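Local atomic coordinates of Lin1840 protein (PDB entry 4ZOC), a protein that probably hydrolyses terminal non-reducing beta-D-glucosyl residues to release beta-D-glucose, as a family 3 beta-glucosidase involved in beta-1,2-glucan metabolism. Residues A66-L77 and D344-N352; L82-A90 and M332-F342. The protein carries 2 engineered substitutions. One frame throughout, in Å; residues are numbered along the deposited sequence.

Interaction 1: residues A66-L77 and D344-N352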
loop_
_atom_site.group_PDB
_atom_site.type_symbol
_atom_site.label_atom_id
_atom_site.label_comp_id
_atom_site.label_asym_id
_atom_site.label_seq_id
_atom_site.Cartn_x
_atom_site.Cartn_y
_atom_site.Cartn_z
ATOM N N ALA A 66 19.425 -11.287 37.274
ATOM C CA ALA A 66 20.379 -10.479 38.069
ATOM C C ALA A 66 21.664 -11.212 38.275
ATOM O O ALA A 66 22.692 -10.599 38.193
ATOM C CB ALA A 66 19.794 -10.126 39.415
ATOM N N LEU A 67 21.621 -12.531 38.494
ATOM C CA LEU A 67 22.857 -13.278 38.736
ATOM C C LEU A 67 23.692 -13.444 37.430
ATOM O O LEU A 67 24.927 -13.549 37.459
ATOM C CB LEU A 67 22.604 -14.629 39.385
ATOM C CG LEU A 67 22.870 -14.873 40.861
ATOM C CD1 LEU A 67 22.550 -13.725 41.803
ATOM C CD2 LEU A 67 22.147 -16.138 41.337
ATOM N N ASP A 68 22.993 -13.541 36.304
ATOM C CA ASP A 68 23.610 -13.561 35.005
ATOM C C ASP A 68 24.396 -12.249 34.873
ATOM O O ASP A 68 25.626 -12.248 34.594
ATOM C CB ASP A 68 22.572 -13.730 33.877
ATOM C CG ASP A 68 23.123 -14.413 32.632
ATOM O OD1 ASP A 68 24.303 -14.837 32.597
ATOM O OD2 ASP A 68 22.363 -14.498 31.622
ATOM N N MET A 69 23.718 -11.140 35.095
ATOM C CA MET A 69 24.348 -9.823 35.008
ATOM C C MET A 69 25.576 -9.711 35.949
ATOM O O MET A 69 26.696 -9.333 35.543
ATOM C CB MET A 69 23.300 -8.759 35.306
ATOM C CG MET A 69 23.770 -7.318 35.330
ATOM S SD MET A 69 24.724 -6.740 36.719
ATOM C CE MET A 69 23.405 -6.477 37.911
ATOM N N ILE A 70 25.375 -10.046 37.194
ATOM C CA ILE A 70 26.469 -9.882 38.203
ATOM C C ILE A 70 27.672 -10.719 37.859
ATOM O O ILE A 70 28.817 -10.223 37.937
ATOM C CB ILE A 70 25.969 -10.157 39.629
ATOM C CG1 ILE A 70 25.007 -9.069 40.087
ATOM C CG2 ILE A 70 27.151 -10.278 40.615
ATOM C CD1 ILE A 70 24.084 -9.519 41.204
ATOM N N GLY A 71 27.440 -11.958 37.414
ATOM C CA GLY A 71 28.523 -12.886 37.056
ATOM C C GLY A 71 29.312 -12.337 35.881
ATOM O O GLY A 71 30.528 -12.353 35.870
ATOM N N ILE A 72 28.575 -11.857 34.858
ATOM C CA ILE A 72 29.175 -11.341 33.668
ATOM C C ILE A 72 29.942 -10.079 33.942
ATOM O O ILE A 72 31.073 -9.957 33.446
ATOM C CB ILE A 72 28.106 -11.120 32.569
ATOM C CG1 ILE A 72 27.598 -12.454 32.018
ATOM C CG2 ILE A 72 28.659 -10.277 31.418
ATOM C CD1 ILE A 72 26.309 -12.283 31.196
ATOM N N GLN A 73 29.326 -9.121 34.660
ATOM C CA GLN A 73 29.951 -7.841 34.934
ATOM C C GLN A 73 31.207 -8.084 35.841
ATOM O O GLN A 73 32.284 -7.460 35.663
ATOM C CB GLN A 73 28.972 -6.928 35.626
ATOM C CG GLN A 73 29.427 -5.487 35.847
ATOM C CD GLN A 73 29.405 -4.696 34.534
ATOM O OE1 GLN A 73 30.258 -4.919 33.640
ATOM N NE2 GLN A 73 28.458 -3.786 34.409
ATOM N N GLU A 74 31.101 -9.007 36.784
ATOM C CA GLU A 74 32.238 -9.264 37.703
ATOM C C GLU A 74 33.434 -9.834 36.973
ATOM O O GLU A 74 34.553 -9.334 37.099
ATOM C CB GLU A 74 31.793 -10.198 38.891
ATOM C CG GLU A 74 32.808 -10.170 40.037
ATOM C CD GLU A 74 32.261 -10.664 41.352
ATOM O OE1 GLU A 74 31.284 -11.446 41.332
ATOM O OE2 GLU A 74 32.824 -10.256 42.416
ATOM N N ALA A 75 33.212 -10.852 36.137
ATOM C CA ALA A 75 34.280 -11.397 35.295
ATOM C C ALA A 75 34.832 -10.353 34.338
ATOM O O ALA A 75 36.021 -10.208 34.177
ATOM C CB ALA A 75 33.807 -12.637 34.554
ATOM N N TYR A 76 33.964 -9.553 33.739
ATOM C CA TYR A 76 34.406 -8.617 32.751
ATOM C C TYR A 76 35.338 -7.566 33.381
ATOM O O TYR A 76 36.373 -7.221 32.801
ATOM C CB TYR A 76 33.195 -7.896 32.168
ATOM C CG TYR A 76 33.516 -6.974 31.011
ATOM C CD1 TYR A 76 33.771 -5.645 31.217
ATOM C CD2 TYR A 76 33.436 -7.425 29.732
ATOM C CE1 TYR A 76 34.055 -4.793 30.156
ATOM C CE2 TYR A 76 33.621 -6.569 28.646
ATOM C CZ TYR A 76 33.931 -5.248 28.882
ATOM O OH TYR A 76 34.144 -4.389 27.811
ATOM N N LEU A 77 34.980 -7.055 34.577
ATOM C CA LEU A 77 35.767 -6.041 35.212
ATOM C C LEU A 77 37.062 -6.587 35.815
ATOM O O LEU A 77 37.995 -5.817 35.984
ATOM C CB LEU A 77 34.972 -5.307 36.291
ATOM C CG LEU A 77 33.837 -4.374 35.847
ATOM C CD1 LEU A 77 33.011 -3.908 36.988
ATOM C CD2 LEU A 77 34.370 -3.184 35.109
ATOM N N ASP A 344 28.955 2.675 40.343
ATOM C CA ASP A 344 28.359 1.389 40.685
ATOM C C ASP A 344 28.005 0.619 39.438
ATOM O O ASP A 344 26.949 0.854 38.846
ATOM C CB ASP A 344 27.107 1.583 41.523
ATOM C CG ASP A 344 26.435 0.265 41.920
ATOM O OD1 ASP A 344 27.004 -0.824 41.716
ATOM O OD2 ASP A 344 25.301 0.322 42.488
ATOM N N PRO A 345 28.882 -0.293 39.030
ATOM C CA PRO A 345 28.667 -1.061 37.804
ATOM C C PRO A 345 27.548 -2.108 37.928
ATOM O O PRO A 345 27.195 -2.691 36.925
ATOM C CB PRO A 345 30.018 -1.736 37.566
ATOM C CG PRO A 345 30.746 -1.653 38.857
ATOM C CD PRO A 345 30.170 -0.625 39.699
ATOM N N TYR A 346 27.055 -2.358 39.146
ATOM C CA TYR A 346 25.961 -3.280 39.412
ATOM C C TYR A 346 24.621 -2.609 39.606
ATOM O O TYR A 346 23.641 -3.295 39.926
ATOM C CB TYR A 346 26.303 -4.137 40.667
ATOM C CG TYR A 346 27.616 -4.868 40.464
ATOM C CD1 TYR A 346 27.683 -5.990 39.675
ATOM C CD2 TYR A 346 28.813 -4.407 41.047
ATOM C CE1 TYR A 346 28.876 -6.610 39.397
ATOM C CE2 TYR A 346 30.011 -5.018 40.768
ATOM C CZ TYR A 346 30.036 -6.124 39.956
ATOM O OH TYR A 346 31.197 -6.759 39.716
ATOM N N ARG A 347 24.575 -1.273 39.404
ATOM C CA ARG A 347 23.386 -0.455 39.461
ATOM C C ARG A 347 22.402 -0.903 40.543
ATOM O O ARG A 347 21.208 -1.215 40.314
ATOM C CB ARG A 347 22.757 -0.373 38.059
ATOM C CG ARG A 347 21.958 0.867 37.877
ATOM C CD ARG A 347 21.977 1.383 36.466
ATOM N NE ARG A 347 21.209 2.619 36.493
ATOM C CZ ARG A 347 19.881 2.699 36.441
ATOM N NH1 ARG A 347 19.124 1.612 36.354
ATOM N NH2 ARG A 347 19.318 3.889 36.509
ATOM N N GLY A 348 22.919 -0.885 41.767
ATOM C CA GLY A 348 22.084 -1.042 42.932
ATOM C C GLY A 348 21.991 -2.441 43.503
ATOM O O GLY A 348 21.517 -2.599 44.587
ATOM N N LEU A 349 22.487 -3.446 42.802
ATOM C CA LEU A 349 22.209 -4.785 43.170
ATOM C C LEU A 349 23.260 -5.531 44.014
ATOM O O LEU A 349 22.966 -6.571 44.562
ATOM C CB LEU A 349 21.949 -5.598 41.927
ATOM C CG LEU A 349 20.761 -5.180 41.057
ATOM C CD1 LEU A 349 20.484 -6.350 40.074
ATOM C CD2 LEU A 349 19.546 -4.844 41.883
ATOM N N LYS A 350 24.506 -5.079 44.018
ATOM C CA LYS A 350 25.607 -5.967 44.499
ATOM C C LYS A 350 25.379 -6.437 45.911
ATOM O O LYS A 350 25.580 -7.653 46.212
ATOM C CB LYS A 350 26.970 -5.267 44.419
ATOM C CG LYS A 350 28.181 -6.195 44.630
ATOM C CD LYS A 350 28.251 -7.293 43.584
ATOM C CE LYS A 350 29.694 -7.752 43.334
ATOM N NZ LYS A 350 29.815 -9.216 43.441
ATOM N N ASN A 351 24.964 -5.498 46.769
ATOM C CA ASN A 351 24.611 -5.832 48.160
ATOM C C ASN A 351 23.149 -5.616 48.517
ATOM O O ASN A 351 22.804 -5.306 49.674
ATOM C CB ASN A 351 25.459 -4.958 49.079
ATOM C CG ASN A 351 26.946 -5.134 48.799
ATOM O OD1 ASN A 351 27.601 -4.193 48.350
ATOM N ND2 ASN A 351 27.473 -6.362 48.993
ATOM N N ASN A 352 22.285 -5.762 47.517
ATOM C CA ASN A 352 20.902 -5.438 47.674
ATOM C C ASN A 352 20.101 -6.307 46.712
ATOM O O ASN A 352 19.849 -5.923 45.556
ATOM C CB ASN A 352 20.617 -3.967 47.425
ATOM C CG ASN A 352 19.166 -3.614 47.672
ATOM O OD1 ASN A 352 18.484 -4.279 48.428
ATOM N ND2 ASN A 352 18.685 -2.597 47.018
#
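The Tyr346 ring lies against helix 66-77 with its edge. Ile70 O and Glu74 N sit near the ring plane at that edge. Gln73 CG and Met69 SD approach the ring obliquely. One face is covered from within its own loop: Lys350 CD stands over the ring centre, 3.8 Å above the plane. The helix joins barrel strands 59-61 and 87-90 of the family 3 TIM barrel. Loop 344-352 follows helix 322-338 and runs on toward helix 361-374.

Lys350 folds back over the ring. Its chain bends at chi2 (61°), which lays CD over the ring, and again at chi4, which helps to place the ammonium at the Glu74 carboxylate. This salt bridge is weak: Lys350 NZ is 3.3 Å from Glu74 OE2, and OE1 is slightly farther. Lys350 is exposed to solvent. The Tyr346 hydroxyl ends against the helix backbone, with OH 3.4 Å from Glu74 CA.

Apolar side chains fill much of the rest. Met69 curls at chi2 and chi3, which places its CE 3.6 Å from Leu349 CD1. Ala66 CB touches the same Leu349 methyl. At the other end Leu77 CD1 packs on the Pro345 ring, 3.7 Å from CG.

The loop is shaped by its own bonds. Asp344 OD1 accepts from Tyr346 N in an Asx turn, and OD2 accepts from Gly348 N. A type I' turn from Tyr346 to Leu349 then reverses the chain, with Arg347 and Gly348 both at positive phi.

The Gln73 amide is used at both ends. OE1 accepts from Leu86 N, which fixes the amide orientation. This turns NE2 to Pro345 O, a hydrogen bond of 3.0 Å with an N-H...O angle of 151°, the donor tilted 24° from the carbonyl plane.

Interaction 2: residues L82-A90 and M332-F342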
loop_
_atom_site.group_PDB
_atom_site.type_symbol
_atom_site.label_atom_id
_atom_site.label_comp_id
_atom_site.label_asym_id
_atom_site.label_seq_id
_atom_site.Cartn_x
_atom_site.Cartn_y
_atom_site.Cartn_z
ATOM N N LEU A 82 40.851 -0.875 31.336
ATOM C CA LEU A 82 40.549 0.459 31.863
ATOM C C LEU A 82 39.364 0.570 32.812
ATOM O O LEU A 82 39.141 1.658 33.350
ATOM C CB LEU A 82 40.391 1.486 30.721
ATOM C CG LEU A 82 41.608 1.669 29.815
ATOM C CD1 LEU A 82 41.236 2.466 28.574
ATOM C CD2 LEU A 82 42.751 2.361 30.561
ATOM N N GLY A 83 38.655 -0.542 33.075
ATOM C CA GLY A 83 37.573 -0.501 34.044
ATOM C C GLY A 83 36.283 0.066 33.469
ATOM O O GLY A 83 35.565 0.781 34.139
ATOM N N ILE A 84 36.034 -0.247 32.206
ATOM C CA ILE A 84 34.811 0.241 31.500
ATOM C C ILE A 84 33.735 -0.843 31.605
ATOM O O ILE A 84 33.840 -1.902 30.915
ATOM C CB ILE A 84 35.086 0.593 30.036
ATOM C CG1 ILE A 84 36.164 1.662 29.906
ATOM C CG2 ILE A 84 33.843 1.202 29.393
ATOM C CD1 ILE A 84 36.633 1.803 28.463
ATOM N N PRO A 85 32.764 -0.645 32.526
ATOM C CA PRO A 85 31.741 -1.661 32.728
ATOM C C PRO A 85 30.863 -1.832 31.513
ATOM O O PRO A 85 30.755 -0.921 30.692
ATOM C CB PRO A 85 30.864 -1.110 33.885
ATOM C CG PRO A 85 31.569 0.057 34.380
ATOM C CD PRO A 85 32.436 0.576 33.255
ATOM N N LEU A 86 30.286 -3.016 31.414
ATOM C CA LEU A 86 29.265 -3.327 30.404
ATOM C C LEU A 86 27.972 -2.618 30.658
ATOM O O LEU A 86 27.568 -2.396 31.807
ATOM C CB LEU A 86 28.972 -4.826 30.401
ATOM C CG LEU A 86 30.081 -5.708 29.828
ATOM C CD1 LEU A 86 29.919 -7.093 30.292
ATOM C CD2 LEU A 86 30.066 -5.651 28.314
ATOM N N VAL A 87 27.271 -2.277 29.568
ATOM C CA VAL A 87 25.875 -1.815 29.715
ATOM C C VAL A 87 24.947 -2.941 29.234
ATOM O O VAL A 87 25.268 -3.605 28.248
ATOM C CB VAL A 87 25.582 -0.430 28.974
ATOM C CG1 VAL A 87 25.978 -0.489 27.490
ATOM C CG2 VAL A 87 24.152 -0.024 29.257
ATOM N N PHE A 88 23.875 -3.200 29.999
ATOM C CA PHE A 88 22.942 -4.330 29.812
ATOM C C PHE A 88 21.612 -3.797 29.329
ATOM O O PHE A 88 20.974 -2.944 29.988
ATOM C CB PHE A 88 22.731 -5.049 31.156
ATOM C CG PHE A 88 23.907 -5.914 31.580
ATOM C CD1 PHE A 88 25.075 -5.333 32.117
ATOM C CD2 PHE A 88 23.866 -7.291 31.376
ATOM C CE1 PHE A 88 26.137 -6.142 32.450
ATOM C CE2 PHE A 88 24.917 -8.121 31.742
ATOM C CZ PHE A 88 26.076 -7.537 32.258
ATOM N N MET A 89 21.185 -4.313 28.195
ATOM C CA MET A 89 19.953 -3.902 27.566
ATOM C C MET A 89 19.013 -5.088 27.354
ATOM O O MET A 89 19.456 -6.263 27.237
ATOM C CB MET A 89 20.286 -3.304 26.211
ATOM C CG MET A 89 21.408 -2.298 26.216
ATOM S SD MET A 89 21.373 -1.174 24.818
ATOM C CE MET A 89 22.958 -0.404 25.048
ATOM N N ALA A 90 17.704 -4.795 27.318
ATOM C CA ALA A 90 16.753 -5.911 27.185
ATOM C C ALA A 90 15.461 -5.438 26.555
ATOM O O ALA A 90 15.169 -4.239 26.538
ATOM C CB ALA A 90 16.469 -6.496 28.556
ATOM N N MET A 332 28.834 6.004 23.927
ATOM C CA MET A 332 28.700 4.767 24.721
ATOM C C MET A 332 29.122 5.046 26.178
ATOM O O MET A 332 28.458 4.691 27.141
ATOM C CB MET A 332 29.524 3.640 24.080
ATOM C CG MET A 332 28.884 2.950 22.854
ATOM S SD MET A 332 27.402 2.011 23.372
ATOM C CE MET A 332 28.220 0.610 24.188
ATOM N N LEU A 333 30.282 5.695 26.331
ATOM C CA LEU A 333 30.776 5.958 27.677
ATOM C C LEU A 333 29.842 6.946 28.390
ATOM O O LEU A 333 29.556 6.747 29.592
ATOM C CB LEU A 333 32.184 6.490 27.610
ATOM C CG LEU A 333 33.323 5.485 27.531
ATOM C CD1 LEU A 333 33.068 4.084 27.090
ATOM C CD2 LEU A 333 34.603 6.111 26.976
ATOM N N ASN A 334 29.320 7.962 27.673
ATOM C CA ASN A 334 28.362 8.949 28.251
ATOM C C ASN A 334 27.085 8.240 28.737
ATOM O O ASN A 334 26.664 8.506 29.801
ATOM C CB ASN A 334 27.925 10.068 27.271
ATOM C CG ASN A 334 28.948 11.190 27.152
ATOM O OD1 ASN A 334 29.838 11.305 27.975
ATOM N ND2 ASN A 334 28.856 11.962 26.095
ATOM N N LEU A 335 26.529 7.296 27.964
ATOM C CA LEU A 335 25.410 6.456 28.445
ATOM C C LEU A 335 25.751 5.737 29.739
ATOM O O LEU A 335 24.945 5.721 30.697
ATOM C CB LEU A 335 24.994 5.478 27.366
ATOM C CG LEU A 335 23.938 4.433 27.772
ATOM C CD1 LEU A 335 22.654 5.076 28.236
ATOM C CD2 LEU A 335 23.680 3.444 26.637
ATOM N N LYS A 336 26.950 5.141 29.764
ATOM C CA LYS A 336 27.321 4.360 30.910
ATOM C C LYS A 336 27.434 5.294 32.090
ATOM O O LYS A 336 27.004 4.968 33.214
ATOM C CB LYS A 336 28.598 3.595 30.699
ATOM C CG LYS A 336 28.483 2.546 29.637
ATOM C CD LYS A 336 29.741 1.862 29.206
ATOM C CE LYS A 336 29.325 0.612 28.441
ATOM N NZ LYS A 336 30.433 -0.229 27.967
ATOM N N ASN A 337 27.962 6.488 31.843
ATOM C CA ASN A 337 28.072 7.512 32.919
ATOM C C ASN A 337 26.728 8.013 33.437
ATOM O O ASN A 337 26.547 8.127 34.644
ATOM C CB ASN A 337 29.013 8.646 32.470
ATOM C CG ASN A 337 29.569 9.482 33.621
ATOM O OD1 ASN A 337 29.838 8.998 34.736
ATOM N ND2 ASN A 337 29.760 10.732 33.338
ATOM N N ASP A 338 25.772 8.227 32.517
ATOM C CA ASP A 338 24.425 8.601 32.810
ATOM C C ASP A 338 23.754 7.592 33.706
ATOM O O ASP A 338 22.933 7.968 34.524
ATOM C CB ASP A 338 23.616 8.809 31.503
ATOM C CG ASP A 338 24.033 10.076 30.736
ATOM O OD1 ASP A 338 24.826 10.913 31.242
ATOM O OD2 ASP A 338 23.544 10.278 29.622
ATOM N N LEU A 339 24.086 6.307 33.541
ATOM C CA LEU A 339 23.494 5.200 34.340
ATOM C C LEU A 339 24.268 4.991 35.684
ATOM O O LEU A 339 23.894 4.178 36.506
ATOM C CB LEU A 339 23.479 3.926 33.534
ATOM C CG LEU A 339 22.553 3.934 32.307
ATOM C CD1 LEU A 339 23.005 2.901 31.319
ATOM C CD2 LEU A 339 21.155 3.649 32.805
ATOM N N GLY A 340 25.341 5.753 35.899
ATOM C CA GLY A 340 26.086 5.662 37.160
ATOM C C GLY A 340 27.056 4.491 37.217
ATOM O O GLY A 340 27.579 4.167 38.301
ATOM N N LEU A 341 27.338 3.870 36.072
ATOM C CA LEU A 341 28.124 2.624 36.034
ATOM C C LEU A 341 29.542 2.786 36.473
ATOM O O LEU A 341 30.127 1.805 36.894
ATOM C CB LEU A 341 28.042 1.943 34.658
ATOM C CG LEU A 341 26.581 1.615 34.318
ATOM C CD1 LEU A 341 26.629 0.985 32.878
ATOM C CD2 LEU A 341 25.873 0.693 35.328
ATOM N N PHE A 342 30.124 3.989 36.323
ATOM C CA PHE A 342 31.513 4.170 36.805
ATOM C C PHE A 342 31.662 4.272 38.325
ATOM O O PHE A 342 32.764 4.108 38.846
ATOM C CB PHE A 342 32.171 5.351 36.114
ATOM C CG PHE A 342 32.331 5.158 34.639
ATOM C CD1 PHE A 342 33.289 4.280 34.161
ATOM C CD2 PHE A 342 31.533 5.850 33.734
ATOM C CE1 PHE A 342 33.483 4.107 32.848
ATOM C CE2 PHE A 342 31.715 5.662 32.385
ATOM C CZ PHE A 342 32.667 4.777 31.936
#
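Met332 starts the contact, its CE 4.1 Å from Val87 CG1. Residues 332-338 are the last turns of helix 322-338, the second helix after the eighth strand of the TIM barrel, 301-302. They pack nearly at right angles (85°) to strand 87-90, outside the barrel wall. Leu333 CD1 meets Ile84 CG2 at 3.8 Å, their side chains crossing at about a right angle. Leu335 CD2 reaches the Met89 methyl and, more loosely, Val87 CG2.

Lys336 extends straight beyond CG. Its CE passes 3.6 Å from Val87 CG1, and its NZ donates to Pro85 O at 2.8 Å. Leu339 CD1 touches the other Val87 methyl, CG2, at 3.8 Å. Gly340, with positive phi, closes the helix in a Schellman motif. The chain then turns back, and Leu341 lays its O 3.4 Å from Pro85 CG. Phe342 follows: its CE1 is 3.7 Å from Pro85 CD, and Gly83 O lies near the ring plane at its edge.

Most of the contact is buried and apolar, with Lys336 the exception. Its ammonium is also bound by Gln21 OE1 and Gly58 O. Three neutral oxygens around NZ probably let the buried lysine keep its charge.

How the interactions relate
Both contacts pack the same barrel region, and their centres lie 12 Å apart. Helix 66-79 in interaction 1 is followed, after a short loop, by strand 87-90 of interaction 2, and residues 332-342 run on into 344-352. Interaction 2 is therefore nested inside the loop closed by interaction 1. Gln73 ties helix 66-79 to Leu86, just before strand 87-90. Beside it, Tyr76 CD2 packs 3.6 Å from Leu86 CD1. Arg347 NE, 3.1 Å from Leu339 O in a probable hydrogen bond, ties the loop to the chain just past helix 322-338. Neither contact forms the glucose pocket of Trp271, Trp409 and Glu473. In interaction 2 the Met89 side chain is about 12 Å from a bound beta-D-glucopyranose.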